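Local coordinates for protein phospholipase C-beta (PLC-beta) (Sepia officinalis, PDB 3QR0) that belongs to the phospholipase C-beta family, joining PH, EF-hand, TIM-barrel and C2 modules in one chain, with a calcium ion bound in the barrel, at residues N556-V561 and D633-P638; L226-I231 and S658-S663; V396-A401 and N433-E438. All blocks are in the same frame, centred on the assembly; numbering follows the deposited sequence.

Contact 1: residues N556-V561 and D633-P638; sequences NPEDFV and DKRFDP
The first turn of helix 557-563 lies against an irregular, extended run of backbone, 633-638, and the two come nearest where the Glu558 and Asp637 CA atoms are 5.0 Å apart. No direct backbone hydrogen bond joins them. A water does so instead, donating a hydrogen bond to Glu558 O and accepting one from Phe636 N, while Glu558 CA directs its hydrogen at Phe636 O over 3.6 Å, a CA-H...O contact to a buried carbonyl with no other partner. The helix belongs to the Y half of the TIM barrel, and 633-638 is part of the connection from helix 627-630 to strand 650-660 of the C2 domain. Bent at both chi2 (-76°) and chi3 (-84°), Arg635 folds back over the helix start. Its guanidinium lies with one face on Glu558 CB and grips Asp559 end-on, Arg635 NH1 at 2.7 Å and NH2 at 2.9 Å from Asp559 OD1, which lies in the guanidinium plane. NH1 uses the anti lone pair of that oxygen; NH2 meets it from above the carboxylate plane. Asp562 forms a second salt bridge with NH1. Glu558 OE2 comes within 3.9 Å of Asp637 OD2, a like-charge approach that the nearby arginine may ease; Asp637 OD1 accepts from Phe639 N. Val561 CG2 meets Pro638 CD tip to tip at 4.0 Å and also touches the Phe636 ring, which packs edge-to-face with Phe628.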
ATOM      1  N   ASN A 556       3.051  14.715 -28.682  1.00 29.67           N
ATOM      2  CA  ASN A 556       4.475  14.964 -28.459  1.00 29.63           C
ATOM      3  C   ASN A 556       5.005  14.177 -27.265  1.00 28.76           C
ATOM      4  O   ASN A 556       5.424  14.762 -26.262  1.00 28.50           O
ATOM      5  CB  ASN A 556       4.705  16.463 -28.271  1.00 29.88           C
ATOM      6  CG  ASN A 556       4.531  17.238 -29.562  1.00 31.16           C
ATOM      7  OD1 ASN A 556       5.364  17.146 -30.467  1.00 33.92           O
ATOM      8  ND2 ASN A 556       3.445  17.986 -29.661  1.00 30.06           N
ATOM      9  N   PRO A 557       5.002  12.836 -27.378  1.00 28.23           N
ATOM     10  CA  PRO A 557       5.343  11.985 -26.242  1.00 27.12           C
ATOM     11  C   PRO A 557       6.769  12.193 -25.719  1.00 26.72           C
ATOM     12  O   PRO A 557       6.968  12.248 -24.502  1.00 25.50           O
ATOM     13  CB  PRO A 557       5.167  10.561 -26.794  1.00 27.43           C
ATOM     14  CG  PRO A 557       5.219  10.690 -28.260  1.00 28.48           C
ATOM     15  CD  PRO A 557       4.711  12.053 -28.593  1.00 28.73           C
ATOM     16  N   GLU A 558       7.739  12.306 -26.630  0.50 26.79           N
ATOM     17  CA  GLU A 558       9.139  12.514 -26.250  0.50 26.51           C
ATOM     18  C   GLU A 558       9.342  13.839 -25.519  0.50 26.51           C
ATOM     19  O   GLU A 558      10.061  13.898 -24.519  0.50 26.01           O
ATOM     20  CB  GLU A 558      10.057  12.463 -27.475  0.50 27.15           C
ATOM     21  CG  GLU A 558      10.033  11.147 -28.231  0.50 26.45           C
ATOM     22  CD  GLU A 558       9.121  11.176 -29.441  0.50 25.92           C
ATOM     23  OE1 GLU A 558       8.187  12.009 -29.479  0.50 24.41           O
ATOM     24  OE2 GLU A 558       9.344  10.360 -30.362  0.50 25.76           O
ATOM     25  N   ASP A 559       8.705  14.896 -26.018  1.00 27.01           N
ATOM     26  CA  ASP A 559       8.778  16.213 -25.379  1.00 27.15           C
ATOM     27  C   ASP A 559       8.143  16.215 -23.982  1.00 26.28           C
ATOM     28  O   ASP A 559       8.610  16.926 -23.090  1.00 25.35           O
ATOM     29  CB  ASP A 559       8.091  17.282 -26.231  1.00 28.03           C
ATOM     30  CG  ASP A 559       8.770  17.504 -27.580  1.00 29.95           C
ATOM     31  OD1 ASP A 559       9.936  17.098 -27.766  1.00 30.72           O
ATOM     32  OD2 ASP A 559       8.121  18.103 -28.461  1.00 32.64           O
ATOM     33  N   PHE A 560       7.087  15.418 -23.801  1.00 25.73           N
ATOM     34  CA  PHE A 560       6.412  15.316 -22.508  1.00 25.41           C
ATOM     35  C   PHE A 560       7.383  14.725 -21.483  1.00 24.67           C
ATOM     36  O   PHE A 560       7.534  15.255 -20.380  1.00 24.41           O
ATOM     37  CB  PHE A 560       5.148  14.448 -22.620  1.00 25.43           C
ATOM     38  CG  PHE A 560       4.063  14.774 -21.617  1.00 26.10           C
ATOM     39  CD1 PHE A 560       4.315  15.504 -20.453  1.00 26.97           C
ATOM     40  CD2 PHE A 560       2.774  14.299 -21.828  1.00 26.98           C
ATOM     41  CE1 PHE A 560       3.295  15.779 -19.552  1.00 27.03           C
ATOM     42  CE2 PHE A 560       1.754  14.568 -20.920  1.00 27.40           C
ATOM     43  CZ  PHE A 560       2.015  15.307 -19.784  1.00 26.63           C
ATOM     44  N   VAL A 561       8.047  13.633 -21.860  1.00 24.30           N
ATOM     45  CA  VAL A 561       9.060  13.013 -21.004  1.00 23.79           C
ATOM     46  C   VAL A 561      10.181  14.006 -20.651  1.00 24.12           C
ATOM     47  O   VAL A 561      10.602  14.076 -19.499  1.00 23.84           O
ATOM     48  CB  VAL A 561       9.655  11.748 -21.663  1.00 23.86           C
ATOM     49  CG1 VAL A 561      10.848  11.221 -20.873  1.00 23.59           C
ATOM     50  CG2 VAL A 561       8.579  10.660 -21.808  1.00 23.00           C
ATOM     51  N   ASP A 633      19.951  14.205 -21.801  1.00 37.27           N
ATOM     52  CA  ASP A 633      20.387  14.049 -23.196  1.00 38.40           C
ATOM     53  C   ASP A 633      19.696  12.893 -23.939  1.00 37.97           C
ATOM     54  O   ASP A 633      19.940  12.696 -25.132  1.00 38.64           O
ATOM     55  CB  ASP A 633      21.922  13.912 -23.283  1.00 39.37           C
ATOM     56  CG  ASP A 633      22.482  12.811 -22.384  1.00 40.40           C
ATOM     57  OD1 ASP A 633      21.963  12.620 -21.263  1.00 42.54           O
ATOM     58  OD2 ASP A 633      23.463  12.146 -22.789  1.00 43.46           O
ATOM     59  N   LYS A 634      18.827  12.149 -23.251  1.00 36.79           N
ATOM     60  CA  LYS A 634      18.150  10.994 -23.853  1.00 36.40           C
ATOM     61  C   LYS A 634      16.720  11.335 -24.283  1.00 35.47           C
ATOM     62  O   LYS A 634      15.986  11.999 -23.549  1.00 35.30           O
ATOM     63  CB  LYS A 634      18.131   9.813 -22.873  1.00 36.06           C
ATOM     64  CG  LYS A 634      18.042   8.446 -23.554  1.00 37.24           C
ATOM     65  CD  LYS A 634      17.834   7.321 -22.549  1.00 37.88           C
ATOM     66  CE  LYS A 634      18.315   5.974 -23.089  1.00 38.91           C
ATOM     67  NZ  LYS A 634      17.746   5.642 -24.426  1.00 39.75           N
ATOM     68  N   ARG A 635      16.343  10.888 -25.478  1.00 34.78           N
ATOM     69  CA  ARG A 635      14.968  10.984 -25.957  1.00 34.12           C
ATOM     70  C   ARG A 635      14.308   9.625 -25.778  1.00 33.27           C
ATOM     71  O   ARG A 635      14.906   8.602 -26.114  1.00 33.10           O
ATOM     72  CB  ARG A 635      14.922  11.390 -27.433  1.00 34.75           C
ATOM     73  CG  ARG A 635      15.394  12.809 -27.705  1.00 35.04           C
ATOM     74  CD  ARG A 635      14.351  13.844 -27.296  1.00 34.11           C
ATOM     75  NE  ARG A 635      13.347  14.073 -28.333  1.00 33.54           N
ATOM     76  CZ  ARG A 635      12.349  14.949 -28.240  1.00 33.63           C
ATOM     77  NH1 ARG A 635      12.193  15.689 -27.149  1.00 33.13           N
ATOM     78  NH2 ARG A 635      11.492  15.084 -29.244  1.00 34.23           N
ATOM     79  N   PHE A 636      13.090   9.622 -25.240  1.00 32.15           N
ATOM     80  CA  PHE A 636      12.360   8.383 -24.964  1.00 31.26           C
ATOM     81  C   PHE A 636      10.889   8.497 -25.371  1.00 30.82           C
ATOM     82  O   PHE A 636      10.175   9.377 -24.895  1.00 30.16           O
ATOM     83  CB  PHE A 636      12.460   8.029 -23.481  1.00 30.38           C
ATOM     84  CG  PHE A 636      11.588   6.873 -23.075  1.00 29.88           C
ATOM     85  CD1 PHE A 636      11.776   5.619 -23.637  1.00 29.75           C
ATOM     86  CD2 PHE A 636      10.574   7.039 -22.140  1.00 28.84           C
ATOM     87  CE1 PHE A 636      10.976   4.545 -23.270  1.00 29.12           C
ATOM     88  CE2 PHE A 636       9.767   5.971 -21.767  1.00 28.88           C
ATOM     89  CZ  PHE A 636       9.972   4.717 -22.339  1.00 29.07           C
ATOM     90  N   ASP A 637      10.461   7.604 -26.262  1.00 30.62           N
ATOM     91  CA  ASP A 637       9.070   7.510 -26.680  1.00 30.31           C
ATOM     92  C   ASP A 637       8.421   6.356 -25.904  1.00 29.51           C
ATOM     93  O   ASP A 637       8.727   5.191 -26.161  1.00 29.13           O
ATOM     94  CB  ASP A 637       8.993   7.273 -28.196  1.00 31.12           C
ATOM     95  CG  ASP A 637       7.565   7.177 -28.714  1.00 31.56           C
ATOM     96  OD1 ASP A 637       6.609   7.280 -27.915  1.00 31.05           O
ATOM     97  OD2 ASP A 637       7.402   7.002 -29.942  1.00 33.40           O
ATOM     98  N   PRO A 638       7.539   6.675 -24.936  1.00 28.82           N
ATOM     99  CA  PRO A 638       6.878   5.623 -24.165  1.00 28.37           C
ATOM    100  C   PRO A 638       5.937   4.724 -24.969  1.00 28.58           C
ATOM    101  O   PRO A 638       5.489   3.712 -24.448  1.00 28.17           O
ATOM    102  CB  PRO A 638       6.093   6.400 -23.100  1.00 27.91           C
ATOM    103  CG  PRO A 638       5.962   7.760 -23.629  1.00 28.29           C
ATOM    104  CD  PRO A 638       7.201   8.011 -24.412  1.00 28.68           C
TER
HETATM  105  O   HOH W   1      12.299  12.289 -24.456  1.00 17.27           O

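Contact 2: residues L226-I231 and S658-S663; sequences LERSEI and SAQFLS
Arg228, at the centre of an inverse gamma turn, sends its side chain through bends at chi2 (-64°) and chi3 (-53°), so that the guanidinium comes to lie flat against the amide of Gln660. The two planes are 16° apart and stacked, with Gln660 NE2 over the guanidinium centre, 3.3 Å from Arg228 CZ. Both groups carry donors here, so this is stacking without a hydrogen bond; Gln660 OE1 accepts from Gln151. Glu230 holds CG in the crowded position between its backbone N and carbonyl carbon (chi1 65°) and bends again at chi2, which brings OE2 to the guanidinium edge. Arg228 NE and NH2 grip that one oxygen side-on, each at 2.9 Å, and Ser658 OG donates to it as well, at 2.7 Å from Glu230 OE2. The linker into EF-hand helix 230-238 is thus fastened to the end of strand 650-660 in the C2 domain. Three donors on one buried carboxylate oxygen should favour its charged form. Tyr222 and His747 take further N-H groups of Arg228, and Phe764 makes a cation-pi contact with it. Leu226 straddles the strand's exit: CD2 meets Gln660 CG at 3.6 Å, and CD1 presses on Phe661 CZ at 3.4 Å.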
ATOM      1  N   LEU A 226      -2.336 -29.326   5.796  1.00 35.72           N
ATOM      2  CA  LEU A 226      -2.389 -29.040   4.366  1.00 36.12           C
ATOM      3  C   LEU A 226      -1.713 -30.146   3.575  1.00 37.11           C
ATOM      4  O   LEU A 226      -0.718 -30.717   4.018  1.00 37.67           O
ATOM      5  CB  LEU A 226      -1.750 -27.688   4.030  1.00 35.15           C
ATOM      6  CG  LEU A 226      -2.568 -26.473   4.470  1.00 35.07           C
ATOM      7  CD1 LEU A 226      -2.419 -26.265   5.959  1.00 35.98           C
ATOM      8  CD2 LEU A 226      -2.169 -25.221   3.709  1.00 34.55           C
ATOM      9  N   GLU A 227      -2.286 -30.450   2.411  1.00 37.86           N
ATOM     10  CA  GLU A 227      -1.675 -31.352   1.442  1.00 38.63           C
ATOM     11  C   GLU A 227      -0.946 -30.501   0.404  1.00 37.52           C
ATOM     12  O   GLU A 227      -1.516 -30.113  -0.621  1.00 37.64           O
ATOM     13  CB  GLU A 227      -2.735 -32.245   0.783  1.00 39.72           C
ATOM     14  CG  GLU A 227      -3.134 -33.441   1.647  1.00 42.41           C
ATOM     15  CD  GLU A 227      -4.425 -34.121   1.198  1.00 45.84           C
ATOM     16  OE1 GLU A 227      -5.188 -33.529   0.397  1.00 47.61           O
ATOM     17  OE2 GLU A 227      -4.681 -35.255   1.659  1.00 47.90           O
ATOM     18  N   ARG A 228       0.313 -30.191   0.697  1.00 36.38           N
ATOM     19  CA  ARG A 228       1.155 -29.432  -0.215  1.00 35.28           C
ATOM     20  C   ARG A 228       1.794 -30.416  -1.209  1.00 35.75           C
ATOM     21  O   ARG A 228       3.009 -30.630  -1.207  1.00 35.50           O
ATOM     22  CB  ARG A 228       2.204 -28.648   0.575  1.00 34.51           C
ATOM     23  CG  ARG A 228       1.614 -27.679   1.620  1.00 33.36           C
ATOM     24  CD  ARG A 228       0.791 -26.561   0.980  1.00 31.63           C
ATOM     25  NE  ARG A 228       1.562 -25.868  -0.050  1.00 29.94           N
ATOM     26  CZ  ARG A 228       2.384 -24.844   0.162  1.00 28.86           C
ATOM     27  NH1 ARG A 228       2.548 -24.328   1.380  1.00 28.22           N
ATOM     28  NH2 ARG A 228       3.044 -24.324  -0.865  1.00 28.24           N
ATOM     29  N   SER A 229       0.943 -30.991  -2.060  1.00 35.86           N
ATOM     30  CA  SER A 229       1.313 -32.047  -3.010  1.00 36.61           C
ATOM     31  C   SER A 229       2.487 -31.691  -3.902  1.00 36.02           C
ATOM     32  O   SER A 229       3.264 -32.566  -4.284  1.00 36.84           O
ATOM     33  CB  SER A 229       0.121 -32.372  -3.918  1.00 36.95           C
ATOM     34  OG  SER A 229      -0.965 -32.874  -3.170  1.00 38.10           O
ATOM     35  N   GLU A 230       2.581 -30.410  -4.250  1.00 34.71           N
ATOM     36  CA  GLU A 230       3.620 -29.904  -5.140  1.00 34.19           C
ATOM     37  C   GLU A 230       5.047 -30.100  -4.619  1.00 34.15           C
ATOM     38  O   GLU A 230       5.991 -30.139  -5.405  1.00 33.98           O
ATOM     39  CB  GLU A 230       3.392 -28.411  -5.428  1.00 33.34           C
ATOM     40  CG  GLU A 230       3.535 -27.459  -4.209  1.00 32.47           C
ATOM     41  CD  GLU A 230       2.231 -27.220  -3.458  1.00 32.46           C
ATOM     42  OE1 GLU A 230       1.355 -28.110  -3.472  1.00 32.65           O
ATOM     43  OE2 GLU A 230       2.082 -26.136  -2.844  1.00 31.41           O
ATOM     44  N   ILE A 231       5.201 -30.203  -3.301  1.00 33.99           N
ATOM     45  CA  ILE A 231       6.527 -30.196  -2.688  1.00 34.10           C
ATOM     46  C   ILE A 231       7.324 -31.453  -3.048  1.00 34.65           C
ATOM     47  O   ILE A 231       8.540 -31.387  -3.174  1.00 34.45           O
ATOM     48  CB  ILE A 231       6.451 -30.016  -1.146  1.00 33.92           C
ATOM     49  CG1 ILE A 231       5.793 -28.676  -0.791  1.00 33.72           C
ATOM     50  CG2 ILE A 231       7.832 -30.069  -0.523  1.00 34.33           C
ATOM     51  CD1 ILE A 231       6.551 -27.445  -1.290  1.00 33.61           C
ATOM     52  N   SER A 658      -0.231 -23.263  -6.388  1.00 25.32           N
ATOM     53  CA  SER A 658      -1.249 -23.523  -5.382  1.00 25.50           C
ATOM     54  C   SER A 658      -1.553 -22.275  -4.562  1.00 24.52           C
ATOM     55  O   SER A 658      -0.934 -21.232  -4.750  1.00 23.51           O
ATOM     56  CB  SER A 658      -0.790 -24.652  -4.458  1.00 26.01           C
ATOM     57  OG  SER A 658       0.330 -24.255  -3.687  1.00 25.97           O
ATOM     58  N   ALA A 659      -2.525 -22.394  -3.666  1.00 24.62           N
ATOM     59  CA  ALA A 659      -2.833 -21.338  -2.707  1.00 24.40           C
ATOM     60  C   ALA A 659      -3.180 -21.948  -1.362  1.00 24.86           C
ATOM     61  O   ALA A 659      -3.583 -23.106  -1.289  1.00 25.57           O
ATOM     62  CB  ALA A 659      -3.975 -20.464  -3.208  1.00 23.82           C
ATOM     63  N   GLN A 660      -2.998 -21.166  -0.302  1.00 25.05           N
ATOM     64  CA  GLN A 660      -3.283 -21.608   1.055  1.00 25.65           C
ATOM     65  C   GLN A 660      -4.192 -20.618   1.768  1.00 25.74           C
ATOM     66  O   GLN A 660      -4.012 -19.407   1.649  1.00 24.91           O
ATOM     67  CB  GLN A 660      -1.993 -21.764   1.861  1.00 25.77           C
ATOM     68  CG  GLN A 660      -1.003 -22.777   1.278  1.00 26.53           C
ATOM     69  CD  GLN A 660      -0.186 -22.215   0.137  1.00 26.51           C
ATOM     70  OE1 GLN A 660       0.375 -21.119   0.238  1.00 27.83           O
ATOM     71  NE2 GLN A 660      -0.114 -22.960  -0.967  1.00 27.15           N
ATOM     72  N   PHE A 661      -5.161 -21.153   2.507  1.00 26.54           N
ATOM     73  CA  PHE A 661      -5.985 -20.376   3.428  1.00 27.14           C
ATOM     74  C   PHE A 661      -6.656 -19.186   2.769  1.00 27.08           C
ATOM     75  O   PHE A 661      -6.625 -18.079   3.296  1.00 26.31           O
ATOM     76  CB  PHE A 661      -5.152 -19.912   4.623  1.00 26.99           C
ATOM     77  CG  PHE A 661      -4.496 -21.028   5.367  1.00 28.29           C
ATOM     78  CD1 PHE A 661      -5.256 -21.942   6.075  1.00 30.94           C
ATOM     79  CD2 PHE A 661      -3.116 -21.163   5.364  1.00 29.88           C
ATOM     80  CE1 PHE A 661      -4.653 -22.979   6.770  1.00 31.51           C
ATOM     81  CE2 PHE A 661      -2.509 -22.189   6.060  1.00 30.81           C
ATOM     82  CZ  PHE A 661      -3.277 -23.101   6.760  1.00 30.96           C
ATOM     83  N   LEU A 662      -7.258 -19.418   1.610  1.00 27.98           N
ATOM     84  CA  LEU A 662      -7.974 -18.355   0.912  1.00 28.66           C
ATOM     85  C   LEU A 662      -9.233 -17.930   1.656  1.00 29.83           C
ATOM     86  O   LEU A 662      -9.644 -16.778   1.559  1.00 29.68           O
ATOM     87  CB  LEU A 662      -8.343 -18.785  -0.507  1.00 28.52           C
ATOM     88  CG  LEU A 662      -7.177 -18.960  -1.475  1.00 28.10           C
ATOM     89  CD1 LEU A 662      -7.726 -19.295  -2.853  1.00 27.59           C
ATOM     90  CD2 LEU A 662      -6.292 -17.709  -1.527  1.00 26.05           C
ATOM     91  N   SER A 663      -9.845 -18.854   2.397  1.00 31.74           N
ATOM     92  CA  SER A 663     -11.127 -18.581   3.038  1.00 33.08           C
ATOM     93  C   SER A 663     -11.436 -19.517   4.203  1.00 34.55           C
ATOM     94  O   SER A 663     -10.905 -20.629   4.290  1.00 34.76           O
ATOM     95  CB  SER A 663     -12.244 -18.680   1.998  1.00 33.58           C
ATOM     96  OG  SER A 663     -13.510 -18.503   2.601  1.00 34.47           O
TER

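Contact 3: residues V396-A401 and N433-E438; sequences VVYAIA and NEAFGE
Glu434 opens the run with its side chain stretched out beyond CG, CB lying 3.7 Å from Tyr398 OH. The link between their polar ends runs through water: one molecule, 2.7 Å from Tyr398 OH, donates to Glu434 OE1, and a second beside the same hydroxyl reaches Glu434 O in a weak bond. Both waters sit at the edge of the tyrosine ring, in its plane, and Gln430 takes up Glu434 OE2. Ala435 comes next and faces the other helix: its CB points into one face of the Tyr398 ring, 3.8 Å from the centroid and 6° off the normal, an almost ideal CH-pi contact. The same methyl touches Val397 CG2 at 3.8 Å, while Ala435 O is met by Ala401 CB. Phe436, with CG anti to its carbonyl carbon (chi1 -58°), swings its ring back across the first helix. CE1 reaches Val397 O at 3.3 Å and Ile400 CG2 at 3.8 Å, CZ leans on Val397 CG1, and the ring edge faces Ala401 CB. Ile400 and Phe436 both also touch Leu414 of strand 412-418. Helices 393-403 and 422-436 pack here through alanine, branched aliphatic and aromatic side chains on the outside of parallel strands 366-372 and 412-418, the alpha/beta layering of the X half of a TIM barrel.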
ATOM      1  N   VAL A 396     -10.278  20.727   8.010  1.00 23.02           N
ATOM      2  CA  VAL A 396      -9.409  19.956   7.117  1.00 22.18           C
ATOM      3  C   VAL A 396      -7.916  20.251   7.364  1.00 22.29           C
ATOM      4  O   VAL A 396      -7.110  19.322   7.499  1.00 22.23           O
ATOM      5  CB  VAL A 396      -9.771  20.180   5.624  1.00 22.14           C
ATOM      6  CG1 VAL A 396      -8.697  19.612   4.715  1.00 19.92           C
ATOM      7  CG2 VAL A 396     -11.128  19.555   5.303  1.00 21.41           C
ATOM      8  N   VAL A 397      -7.537  21.524   7.438  1.00 22.93           N
ATOM      9  CA  VAL A 397      -6.108  21.851   7.598  1.00 23.01           C
ATOM     10  C   VAL A 397      -5.535  21.417   8.950  1.00 23.21           C
ATOM     11  O   VAL A 397      -4.375  21.017   9.032  1.00 22.94           O
ATOM     12  CB  VAL A 397      -5.767  23.335   7.296  1.00 23.51           C
ATOM     13  CG1 VAL A 397      -5.907  23.617   5.789  1.00 23.05           C
ATOM     14  CG2 VAL A 397      -6.617  24.283   8.120  1.00 23.97           C
ATOM     15  N   TYR A 398      -6.342  21.472  10.003  1.00 23.83           N
ATOM     16  CA  TYR A 398      -5.929  20.914  11.296  1.00 24.21           C
ATOM     17  C   TYR A 398      -5.804  19.383  11.236  1.00 23.63           C
ATOM     18  O   TYR A 398      -4.946  18.805  11.904  1.00 24.25           O
ATOM     19  CB  TYR A 398      -6.872  21.370  12.419  1.00 24.96           C
ATOM     20  CG  TYR A 398      -6.505  22.737  12.945  1.00 25.99           C
ATOM     21  CD1 TYR A 398      -5.524  22.880  13.922  1.00 27.41           C
ATOM     22  CD2 TYR A 398      -7.104  23.887  12.444  1.00 27.21           C
ATOM     23  CE1 TYR A 398      -5.166  24.130  14.407  1.00 28.86           C
ATOM     24  CE2 TYR A 398      -6.750  25.149  12.919  1.00 28.95           C
ATOM     25  CZ  TYR A 398      -5.781  25.262  13.903  1.00 29.56           C
ATOM     26  OH  TYR A 398      -5.421  26.497  14.379  1.00 30.94           O
ATOM     27  N   ALA A 399      -6.639  18.740  10.418  1.00 22.88           N
ATOM     28  CA  ALA A 399      -6.526  17.299  10.149  1.00 22.18           C
ATOM     29  C   ALA A 399      -5.232  16.978   9.402  1.00 21.61           C
ATOM     30  O   ALA A 399      -4.495  16.053   9.772  1.00 21.77           O
ATOM     31  CB  ALA A 399      -7.729  16.812   9.337  1.00 21.46           C
ATOM     32  N   ILE A 400      -4.954  17.752   8.358  1.00 21.25           N
ATOM     33  CA  ILE A 400      -3.717  17.602   7.598  1.00 21.00           C
ATOM     34  C   ILE A 400      -2.493  17.806   8.501  1.00 21.64           C
ATOM     35  O   ILE A 400      -1.539  17.023   8.456  1.00 21.01           O
ATOM     36  CB  ILE A 400      -3.665  18.577   6.389  1.00 21.10           C
ATOM     37  CG1 ILE A 400      -4.714  18.178   5.341  1.00 20.87           C
ATOM     38  CG2 ILE A 400      -2.277  18.570   5.752  1.00 19.83           C
ATOM     39  CD1 ILE A 400      -4.967  19.217   4.267  1.00 21.33           C
ATOM     40  N   ALA A 401      -2.539  18.844   9.335  1.00 22.76           N
ATOM     41  CA  ALA A 401      -1.433  19.155  10.236  1.00 23.48           C
ATOM     42  C   ALA A 401      -1.155  18.002  11.209  1.00 23.80           C
ATOM     43  O   ALA A 401      -0.001  17.725  11.526  1.00 24.34           O
ATOM     44  CB  ALA A 401      -1.711  20.457  10.997  1.00 24.13           C
ATOM     45  N   ASN A 433      -1.630  29.104   8.099  1.00 29.89           N
ATOM     46  CA  ASN A 433      -0.568  29.567   8.990  1.00 30.94           C
ATOM     47  C   ASN A 433      -0.740  29.025  10.406  1.00 30.78           C
ATOM     48  O   ASN A 433       0.199  28.484  10.993  1.00 30.62           O
ATOM     49  CB  ASN A 433      -0.500  31.099   9.006  1.00 32.20           C
ATOM     50  CG  ASN A 433       0.138  31.665   7.748  1.00 34.00           C
ATOM     51  OD1 ASN A 433       1.271  31.324   7.411  1.00 36.01           O
ATOM     52  ND2 ASN A 433      -0.581  32.539   7.055  1.00 35.91           N
ATOM     53  N   GLU A 434      -1.950  29.150  10.938  1.00 30.96           N
ATOM     54  CA  GLU A 434      -2.226  28.737  12.310  1.00 31.43           C
ATOM     55  C   GLU A 434      -2.200  27.218  12.483  1.00 30.47           C
ATOM     56  O   GLU A 434      -1.711  26.724  13.496  1.00 30.14           O
ATOM     57  CB  GLU A 434      -3.561  29.316  12.786  1.00 32.12           C
ATOM     58  CG  GLU A 434      -3.513  30.838  12.955  1.00 34.51           C
ATOM     59  CD  GLU A 434      -4.864  31.462  13.283  1.00 36.63           C
ATOM     60  OE1 GLU A 434      -5.870  30.728  13.393  1.00 37.65           O
ATOM     61  OE2 GLU A 434      -4.913  32.701  13.425  1.00 38.98           O
ATOM     62  N   ALA A 435      -2.711  26.484  11.495  1.00 29.52           N
ATOM     63  CA  ALA A 435      -2.756  25.024  11.572  1.00 28.96           C
ATOM     64  C   ALA A 435      -1.382  24.389  11.370  1.00 28.75           C
ATOM     65  O   ALA A 435      -1.011  23.466  12.103  1.00 28.57           O
ATOM     66  CB  ALA A 435      -3.749  24.462  10.560  1.00 28.31           C
ATOM     67  N   PHE A 436      -0.632  24.881  10.382  1.00 28.71           N
ATOM     68  CA  PHE A 436       0.627  24.250   9.981  1.00 28.38           C
ATOM     69  C   PHE A 436       1.857  24.785  10.698  1.00 29.12           C
ATOM     70  O   PHE A 436       2.822  24.044  10.881  1.00 28.86           O
ATOM     71  CB  PHE A 436       0.859  24.388   8.471  1.00 28.27           C
ATOM     72  CG  PHE A 436      -0.238  23.809   7.618  1.00 27.23           C
ATOM     73  CD1 PHE A 436      -0.884  22.633   7.975  1.00 26.86           C
ATOM     74  CD2 PHE A 436      -0.605  24.432   6.431  1.00 27.54           C
ATOM     75  CE1 PHE A 436      -1.888  22.104   7.175  1.00 26.19           C
ATOM     76  CE2 PHE A 436      -1.609  23.900   5.624  1.00 26.74           C
ATOM     77  CZ  PHE A 436      -2.251  22.745   5.999  1.00 26.02           C
ATOM     78  N   GLY A 437       1.835  26.063  11.074  1.00 29.86           N
ATOM     79  CA  GLY A 437       2.988  26.715  11.700  1.00 30.77           C
ATOM     80  C   GLY A 437       4.275  26.527  10.908  1.00 30.76           C
ATOM     81  O   GLY A 437       4.338  26.849   9.719  1.00 30.62           O
ATOM     82  N   GLU A 438       5.289  25.979  11.576  1.00 30.96           N
ATOM     83  CA  GLU A 438       6.618  25.755  10.992  1.00 31.19           C
ATOM     84  C   GLU A 438       6.619  24.807   9.788  1.00 29.96           C
ATOM     85  O   GLU A 438       7.500  24.897   8.932  1.00 30.08           O
ATOM     86  CB  GLU A 438       7.561  25.191  12.057  1.00 31.80           C
ATOM     87  CG  GLU A 438       9.035  25.244  11.671  1.00 34.11           C
ATOM     88  CD  GLU A 438       9.934  24.669  12.739  1.00 36.54           C
ATOM     89  OE1 GLU A 438       9.684  23.527  13.187  1.00 38.40           O
ATOM     90  OE2 GLU A 438      10.898  25.357  13.121  1.00 37.12           O
TER
HETATM   91  O   HOH W   2      -6.953  28.540  13.578  1.00 38.22           O
HETATM   92  O   HOH W   3      -3.601  26.473  16.311  1.00 53.62           O

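How the contacts relate
Along the chain, contact 2 opens first, at 226-231, and closes last, at 658-663; contacts 3 and 1 fall in between, in that order. Contact 3 belongs to the X half of the TIM barrel, and contact 1 joins a Y-half helix to the connection leading into the C2 domain, so these two share the barrel, with centres 39 Å apart. Contact 2 instead ties the EF-hand region to the C2 domain, its centre about 46 Å from that of contact 1 and about 50 Å from that of contact 3, which lies across the chain's centre from it. None touches another. Segment 633-638, which packs on the barrel, leads into strand 650-660, which meets the EF-hand region.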